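Local atomic coordinates of acetyltransferase, GNAT family (Streptococcus pneumoniae, PDB entry 2I79), a protein that probably transfers the acetyl group of acetyl coenzyme A, which it binds, to an amine acceptor, as in other GNAT-family acetyltransferases. Residues V136-Q150 / G159-I171. Residues are numbered along the deposited sequence; the frame is centred on the assembly and turned at random.
Sequences VHLYQKHGFVIEGSQ and GKFIDVYLMGKLI. With ACO (acetyl coenzyme *a), chain G.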
loop_
_atom_site.group_PDB
_atom_site.type_symbol
_atom_site.label_atom_id
_atom_site.label_comp_id
_atom_site.label_asym_id
_atom_site.label_seq_id
_atom_site.Cartn_x
_atom_site.Cartn_y
_atom_site.Cartn_z
ATOM N N VAL A 136 -5.256 18.362 -3.315
ATOM C CA VAL A 136 -5.527 18.450 -1.893
ATOM C C VAL A 136 -6.876 19.127 -1.732
ATOM O O VAL A 136 -7.704 18.711 -0.936
ATOM C CB VAL A 136 -4.375 19.149 -1.092
ATOM C CG1 VAL A 136 -4.827 19.496 0.322
ATOM C CG2 VAL A 136 -3.125 18.251 -1.014
ATOM N N HIS A 137 -7.115 20.139 -2.558
ATOM C CA HIS A 137 -8.398 20.838 -2.578
ATOM C C HIS A 137 -9.591 19.970 -3.029
ATOM O O HIS A 137 -10.690 20.021 -2.429
ATOM C CB HIS A 137 -8.317 22.061 -3.480
ATOM C CG HIS A 137 -9.637 22.716 -3.695
ATOM N ND1 HIS A 137 -10.181 23.598 -2.789
ATOM C CD2 HIS A 137 -10.547 22.581 -4.686
ATOM C CE1 HIS A 137 -11.362 24.001 -3.227
ATOM N NE2 HIS A 137 -11.611 23.388 -4.371
ATOM N N LEU A 138 -9.385 19.227 -4.112
ATOM C CA LEU A 138 -10.446 18.430 -4.686
ATOM C C LEU A 138 -10.907 17.448 -3.624
ATOM O O LEU A 138 -12.093 17.353 -3.346
ATOM C CB LEU A 138 -9.978 17.693 -5.962
ATOM C CG LEU A 138 -10.976 16.674 -6.581
ATOM C CD1 LEU A 138 -12.173 17.346 -7.253
ATOM C CD2 LEU A 138 -10.291 15.745 -7.531
ATOM N N TYR A 139 -9.967 16.728 -3.026
ATOM C CA TYR A 139 -10.315 15.735 -2.024
ATOM C C TYR A 139 -11.006 16.336 -0.772
ATOM O O TYR A 139 -12.004 15.768 -0.290
ATOM C CB TYR A 139 -9.096 14.884 -1.681
ATOM C CG TYR A 139 -8.787 13.856 -2.754
ATOM C CD1 TYR A 139 -9.584 12.716 -2.893
ATOM C CD2 TYR A 139 -7.708 13.999 -3.609
ATOM C CE1 TYR A 139 -9.305 11.734 -3.851
ATOM C CE2 TYR A 139 -7.421 13.026 -4.594
ATOM C CZ TYR A 139 -8.232 11.898 -4.704
ATOM O OH TYR A 139 -7.978 10.908 -5.649
ATOM N N GLN A 140 -10.510 17.474 -0.274
ATOM C CA GLN A 140 -11.157 18.160 0.867
ATOM C C GLN A 140 -12.611 18.483 0.538
ATOM O O GLN A 140 -13.498 18.284 1.347
ATOM C CB GLN A 140 -10.401 19.435 1.254
ATOM C CG GLN A 140 -9.026 19.162 1.878
ATOM C CD GLN A 140 -8.385 20.413 2.488
ATOM O OE1 GLN A 140 -7.752 21.231 1.801
ATOM N NE2 GLN A 140 -8.558 20.564 3.791
ATOM N N LYS A 141 -12.850 18.974 -0.670
ATOM C CA LYS A 141 -14.206 19.257 -1.121
ATOM C C LYS A 141 -15.166 18.068 -0.933
ATOM O O LYS A 141 -16.344 18.261 -0.664
ATOM C CB LYS A 141 -14.171 19.691 -2.593
ATOM C CG LYS A 141 -15.506 20.131 -3.219
ATOM C CD LYS A 141 -15.241 20.667 -4.668
ATOM C CE LYS A 141 -16.329 20.241 -5.705
ATOM N NZ LYS A 141 -15.973 20.620 -7.144
ATOM N N HIS A 142 -14.667 16.840 -1.071
ATOM C CA HIS A 142 -15.540 15.679 -1.026
ATOM C C HIS A 142 -15.457 14.962 0.284
ATOM O O HIS A 142 -15.782 13.777 0.350
ATOM C CB HIS A 142 -15.241 14.735 -2.198
ATOM C CG HIS A 142 -15.669 15.291 -3.516
ATOM N ND1 HIS A 142 -14.886 16.162 -4.240
ATOM C CD2 HIS A 142 -16.820 15.144 -4.215
ATOM C CE1 HIS A 142 -15.533 16.526 -5.332
ATOM N NE2 HIS A 142 -16.714 15.931 -5.338
ATOM N N GLY A 143 -14.999 15.653 1.323
ATOM C CA GLY A 143 -15.063 15.114 2.686
ATOM C C GLY A 143 -13.838 14.358 3.166
ATOM O O GLY A 143 -13.858 13.774 4.226
ATOM N N PHE A 144 -12.756 14.396 2.403
ATOM C CA PHE A 144 -11.503 13.811 2.843
ATOM C C PHE A 144 -10.775 14.777 3.767
ATOM O O PHE A 144 -10.668 15.939 3.465
ATOM C CB PHE A 144 -10.611 13.491 1.652
ATOM C CG PHE A 144 -11.021 12.256 0.900
ATOM C CD1 PHE A 144 -10.330 11.056 1.063
ATOM C CD2 PHE A 144 -12.092 12.294 0.022
ATOM C CE1 PHE A 144 -10.697 9.932 0.375
ATOM C CE2 PHE A 144 -12.475 11.173 -0.645
ATOM C CZ PHE A 144 -11.768 9.974 -0.476
ATOM N N VAL A 145 -10.217 14.266 4.859
ATOM C CA VAL A 145 -9.467 15.089 5.800
ATOM C C VAL A 145 -8.006 14.628 5.827
ATOM O O VAL A 145 -7.710 13.462 5.533
ATOM C CB VAL A 145 -10.094 14.984 7.184
ATOM C CG1 VAL A 145 -11.587 15.397 7.107
ATOM C CG2 VAL A 145 -9.952 13.587 7.725
ATOM N N ILE A 146 -7.108 15.536 6.164
ATOM C CA ILE A 146 -5.699 15.225 6.285
ATOM C C ILE A 146 -5.461 14.574 7.648
ATOM O O ILE A 146 -5.781 15.134 8.680
ATOM C CB ILE A 146 -4.795 16.484 6.083
ATOM C CG1 ILE A 146 -4.943 16.981 4.640
ATOM C CG2 ILE A 146 -3.348 16.152 6.410
ATOM C CD1 ILE A 146 -4.516 18.363 4.394
ATOM N N GLU A 147 -4.903 13.380 7.623
ATOM C CA GLU A 147 -4.711 12.555 8.809
ATOM C C GLU A 147 -3.262 12.465 9.221
ATOM O O GLU A 147 -2.935 11.785 10.194
ATOM C CB GLU A 147 -5.208 11.140 8.493
ATOM C CG GLU A 147 -6.704 11.130 8.272
ATOM C CD GLU A 147 -7.210 9.876 7.619
ATOM O OE1 GLU A 147 -6.466 9.273 6.802
ATOM O OE2 GLU A 147 -8.365 9.497 7.939
ATOM N N GLY A 148 -2.388 13.111 8.459
ATOM C CA GLY A 148 -0.962 12.967 8.677
ATOM C C GLY A 148 -0.139 13.443 7.503
ATOM O O GLY A 148 -0.670 13.817 6.459
ATOM N N SER A 149 1.173 13.413 7.679
ATOM C CA SER A 149 2.081 13.730 6.590
ATOM C C SER A 149 3.383 12.989 6.790
ATOM O O SER A 149 3.752 12.648 7.937
ATOM C CB SER A 149 2.305 15.239 6.462
ATOM O OG SER A 149 3.153 15.711 7.469
ATOM N N GLN A 150 4.029 12.685 5.658
ATOM C CA GLN A 150 5.176 11.789 5.603
ATOM C C GLN A 150 6.290 12.438 4.768
ATOM O O GLN A 150 6.131 12.798 3.595
ATOM C CB GLN A 150 4.769 10.396 5.066
ATOM C CG GLN A 150 3.862 9.643 6.068
ATOM C CD GLN A 150 3.395 8.298 5.619
ATOM O OE1 GLN A 150 3.152 8.084 4.451
ATOM N NE2 GLN A 150 3.257 7.370 6.559
ATOM N N GLY A 159 16.445 13.501 -7.597
ATOM C CA GLY A 159 17.176 13.992 -6.426
ATOM C C GLY A 159 16.403 14.764 -5.362
ATOM O O GLY A 159 16.946 15.030 -4.296
ATOM N N LYS A 160 15.147 15.123 -5.616
ATOM C CA LYS A 160 14.385 15.893 -4.652
ATOM C C LYS A 160 13.360 15.012 -3.948
ATOM O O LYS A 160 12.425 14.544 -4.569
ATOM C CB LYS A 160 13.658 17.046 -5.349
ATOM C CG LYS A 160 13.840 18.430 -4.735
ATOM C CD LYS A 160 14.581 19.370 -5.707
ATOM C CE LYS A 160 15.117 20.656 -5.005
ATOM N NZ LYS A 160 16.019 21.495 -5.862
ATOM N N PHE A 161 13.524 14.825 -2.640
ATOM C CA PHE A 161 12.477 14.240 -1.803
ATOM C C PHE A 161 11.444 15.259 -1.369
ATOM O O PHE A 161 11.777 16.379 -1.007
ATOM C CB PHE A 161 13.081 13.582 -0.573
ATOM C CG PHE A 161 13.943 12.414 -0.902
ATOM C CD1 PHE A 161 13.377 11.189 -1.175
ATOM C CD2 PHE A 161 15.330 12.538 -0.930
ATOM C CE1 PHE A 161 14.158 10.123 -1.476
ATOM C CE2 PHE A 161 16.112 11.467 -1.211
ATOM C CZ PHE A 161 15.527 10.256 -1.499
ATOM N N ILE A 162 10.182 14.864 -1.421
ATOM C CA ILE A 162 9.088 15.735 -1.022
ATOM C C ILE A 162 8.118 14.984 -0.103
ATOM O O ILE A 162 8.063 13.738 -0.088
ATOM C CB ILE A 162 8.318 16.318 -2.243
ATOM C CG1 ILE A 162 7.635 15.209 -3.066
ATOM C CG2 ILE A 162 9.226 17.196 -3.142
ATOM C CD1 ILE A 162 6.768 15.779 -4.172
ATOM N N ASP A 163 7.332 15.766 0.627
ATOM C CA ASP A 163 6.325 15.263 1.557
ATOM C C ASP A 163 4.996 14.955 0.882
ATOM O O ASP A 163 4.605 15.578 -0.123
ATOM C CB ASP A 163 6.026 16.290 2.677
ATOM C CG ASP A 163 7.207 16.519 3.633
ATOM O OD1 ASP A 163 8.361 16.602 3.192
ATOM O OD2 ASP A 163 6.976 16.643 4.851
ATOM N N VAL A 164 4.282 14.030 1.512
ATOM C CA VAL A 164 2.912 13.664 1.160
ATOM C C VAL A 164 1.964 13.822 2.356
ATOM O O VAL A 164 2.362 13.668 3.491
ATOM C CB VAL A 164 2.826 12.234 0.594
ATOM C CG1 VAL A 164 3.661 12.135 -0.684
ATOM C CG2 VAL A 164 3.256 11.135 1.616
ATOM N N TYR A 165 0.706 14.134 2.073
ATOM C CA TYR A 165 -0.358 14.032 3.045
ATOM C C TYR A 165 -0.971 12.651 2.939
ATOM O O TYR A 165 -1.139 12.109 1.860
ATOM C CB TYR A 165 -1.452 15.080 2.788
ATOM C CG TYR A 165 -1.072 16.519 3.188
ATOM C CD1 TYR A 165 -0.579 16.804 4.476
ATOM C CD2 TYR A 165 -1.240 17.579 2.297
ATOM C CE1 TYR A 165 -0.244 18.118 4.854
ATOM C CE2 TYR A 165 -0.926 18.890 2.653
ATOM C CZ TYR A 165 -0.416 19.155 3.945
ATOM O OH TYR A 165 -0.090 20.444 4.331
ATOM N N LEU A 166 -1.292 12.097 4.090
ATOM C CA LEU A 166 -2.249 11.005 4.231
ATOM C C LEU A 166 -3.657 11.585 4.337
ATOM O O LEU A 166 -3.906 12.441 5.208
ATOM C CB LEU A 166 -1.962 10.286 5.551
ATOM C CG LEU A 166 -0.573 9.703 5.791
ATOM C CD1 LEU A 166 -0.426 9.389 7.312
ATOM C CD2 LEU A 166 -0.424 8.469 4.911
ATOM N N MET A 167 -4.559 11.168 3.449
ATOM C CA MET A 167 -5.925 11.705 3.445
ATOM C C MET A 167 -6.950 10.560 3.512
ATOM O O MET A 167 -6.757 9.482 2.915
ATOM C CB MET A 167 -6.173 12.522 2.183
ATOM C CG MET A 167 -5.218 13.721 1.948
ATOM S SD MET A 167 -5.822 14.928 0.745
ATOM C CE MET A 167 -7.249 15.514 1.638
ATOM N N GLY A 168 -8.045 10.787 4.231
ATOM C CA GLY A 168 -9.034 9.728 4.451
ATOM C C GLY A 168 -10.466 10.195 4.589
ATOM O O GLY A 168 -10.699 11.343 4.919
ATOM N N LYS A 169 -11.414 9.291 4.307
ATOM C CA LYS A 169 -12.849 9.532 4.444
ATOM C C LYS A 169 -13.572 8.278 4.920
ATOM O O LYS A 169 -13.363 7.177 4.361
ATOM C CB LYS A 169 -13.423 9.974 3.107
ATOM C CG LYS A 169 -14.899 10.374 3.160
ATOM C CD LYS A 169 -15.498 10.458 1.774
ATOM C CE LYS A 169 -16.976 10.800 1.834
ATOM N NZ LYS A 169 -17.206 12.231 2.148
ATOM N N LEU A 170 -14.405 8.416 5.946
ATOM C CA LEU A 170 -15.239 7.297 6.403
ATOM C C LEU A 170 -16.527 7.281 5.607
ATOM O O LEU A 170 -17.086 8.332 5.329
ATOM C CB LEU A 170 -15.548 7.390 7.891
ATOM C CG LEU A 170 -14.345 7.494 8.821
ATOM C CD1 LEU A 170 -14.788 7.561 10.293
ATOM C CD2 LEU A 170 -13.378 6.353 8.577
ATOM N N ILE A 171 -16.975 6.092 5.210
ATOM C CA ILE A 171 -18.215 5.931 4.437
ATOM C C ILE A 171 -19.126 4.841 5.011
ATOM O O ILE A 171 -18.662 3.991 5.777
ATOM C CB ILE A 171 -17.922 5.661 2.958
ATOM C CG1 ILE A 171 -16.928 4.520 2.778
ATOM C CG2 ILE A 171 -17.370 6.947 2.224
ATOM C CD1 ILE A 171 -16.589 4.341 1.337
HETATM N N1A ACO G . -4.766 25.139 -5.870
HETATM C C2A ACO G . -5.998 24.959 -5.347
HETATM N N3A ACO G . -7.060 24.595 -6.092
HETATM C C4A ACO G . -6.937 24.384 -7.418
HETATM C C5A ACO G . -5.634 24.542 -8.059
HETATM C C6A ACO G . -4.518 24.935 -7.185
HETATM N N6A ACO G . -3.284 25.103 -7.707
HETATM N N7A ACO G . -5.802 24.282 -9.357
HETATM C C8A ACO G . -7.124 23.972 -9.524
HETATM N N9A ACO G . -7.795 24.040 -8.361
HETATM C C1B ACO G . -9.223 23.778 -8.023
HETATM C C2B ACO G . -10.312 24.233 -8.982
HETATM O O2B ACO G . -10.701 25.588 -8.747
HETATM C C3B ACO G . -11.423 23.287 -8.603
HETATM O O3B ACO G . -12.041 23.595 -7.367
HETATM P P3B ACO G . -13.508 24.219 -7.230
HETATM O O7A ACO G . -13.132 25.612 -7.708
HETATM O O8A ACO G . -13.907 24.104 -5.778
HETATM O O9A ACO G . -14.415 23.408 -8.122
HETATM C C4B ACO G . -10.682 21.991 -8.310
HETATM O O4B ACO G . -9.389 22.373 -7.853
HETATM C C5B ACO G . -10.621 21.115 -9.554
HETATM O O5B ACO G . -11.843 20.367 -9.560
HETATM P P1A ACO G . -12.242 19.558 -10.890
HETATM O O1A ACO G . -12.118 20.450 -12.098
HETATM O O2A ACO G . -13.536 18.845 -10.555
HETATM O O3A ACO G . -10.975 18.555 -10.986
HETATM P P2A ACO G . -10.028 18.220 -12.279
HETATM O O4A ACO G . -9.025 19.315 -12.660
HETATM O O5A ACO G . -10.980 17.667 -13.313
HETATM O O6A ACO G . -9.202 17.008 -11.561
HETATM C CBP ACO G . -7.029 16.375 -10.632
HETATM C CCP ACO G . -8.246 17.277 -10.542
HETATM C CDP ACO G . -6.134 16.670 -9.419
HETATM C CEP ACO G . -7.515 14.918 -10.648
HETATM C CAP ACO G . -6.262 16.683 -11.923
HETATM O OAP ACO G . -5.693 18.014 -11.897
HETATM C C9P ACO G . -5.177 15.650 -12.181
HETATM O O9P ACO G . -5.458 14.604 -12.735
HETATM N N8P ACO G . -3.939 15.950 -11.807
HETATM C C7P ACO G . -2.766 15.094 -12.022
HETATM C C6P ACO G . -2.844 13.739 -11.318
HETATM C C5P ACO G . -3.106 13.905 -9.847
HETATM O O5P ACO G . -2.397 14.644 -9.197
HETATM N N4P ACO G . -4.124 13.225 -9.334
HETATM C C3P ACO G . -4.494 13.270 -7.928
HETATM C C2P ACO G . -3.526 12.525 -7.020
HETATM S S1P ACO G . -3.562 10.799 -7.413
HETATM C C ACO G . -4.552 9.967 -6.429
HETATM O O ACO G . -5.711 10.277 -6.581
HETATM C CH3 ACO G . -3.975 8.945 -5.466
#
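Val145 and Gly168 form a hydrogen-bonded pair near the start of the C-terminal antiparallel hairpin of the GNAT fold, in which strand 145-156, an edge strand within the chain, runs beside strand 160-170. Both backbone bonds join this pair, as they do Gln150 and Val164. Between them lies an irregularity: Leu166 O takes the N-H of Glu147 almost straight (N to O 2.8 Å, 175°), whereas Leu166 N reaches Gly148 O from above its carbonyl plane, so the regular pairing is interrupted here. Glu147 sends its carboxylate to a salt bridge with Arg123 and a hydrogen bond from Gln150 of the second subunit, tying the hairpin into the dimer.

Apolar packing runs along the face carrying Ile146, Tyr165 and Met167. Ile146 CD1 stands above the centre of the Tyr165 ring, 3.9 Å from its centroid, and Ile146 CG2 presses close to Tyr165 CD1 at 3.4 Å. Val136 CG2 meets the ring edge at Tyr165 CD2 from the helix side. The bend at the end of Met167 (chi3 65°) brings CE against Tyr139 CB, 3.9 Å away, with Phe144 CB and Ile146 CG1 also around that methyl. Helix 133-141 thus packs on strand 160-170, and the same helix presents Tyr139 OH to the acetyl oxygen O of acetyl coenzyme A at 2.5 Å and His137 NE2 to its 3'-phosphate.

A Schellman motif ends the helix, with Gly143 at C-prime. Just beyond it, the Phe144 ring is sandwiched: Tyr139 CD1 lies over one face and Lys169 CB over the other, 3.7 Å from the centroid. From there the Lys169 chain runs extended above the ring, CD passing over the rim near CE2, then turns at its last torsion (chi4 76°) so that NZ donates a hydrogen bond to His142 O, 2.8 Å away.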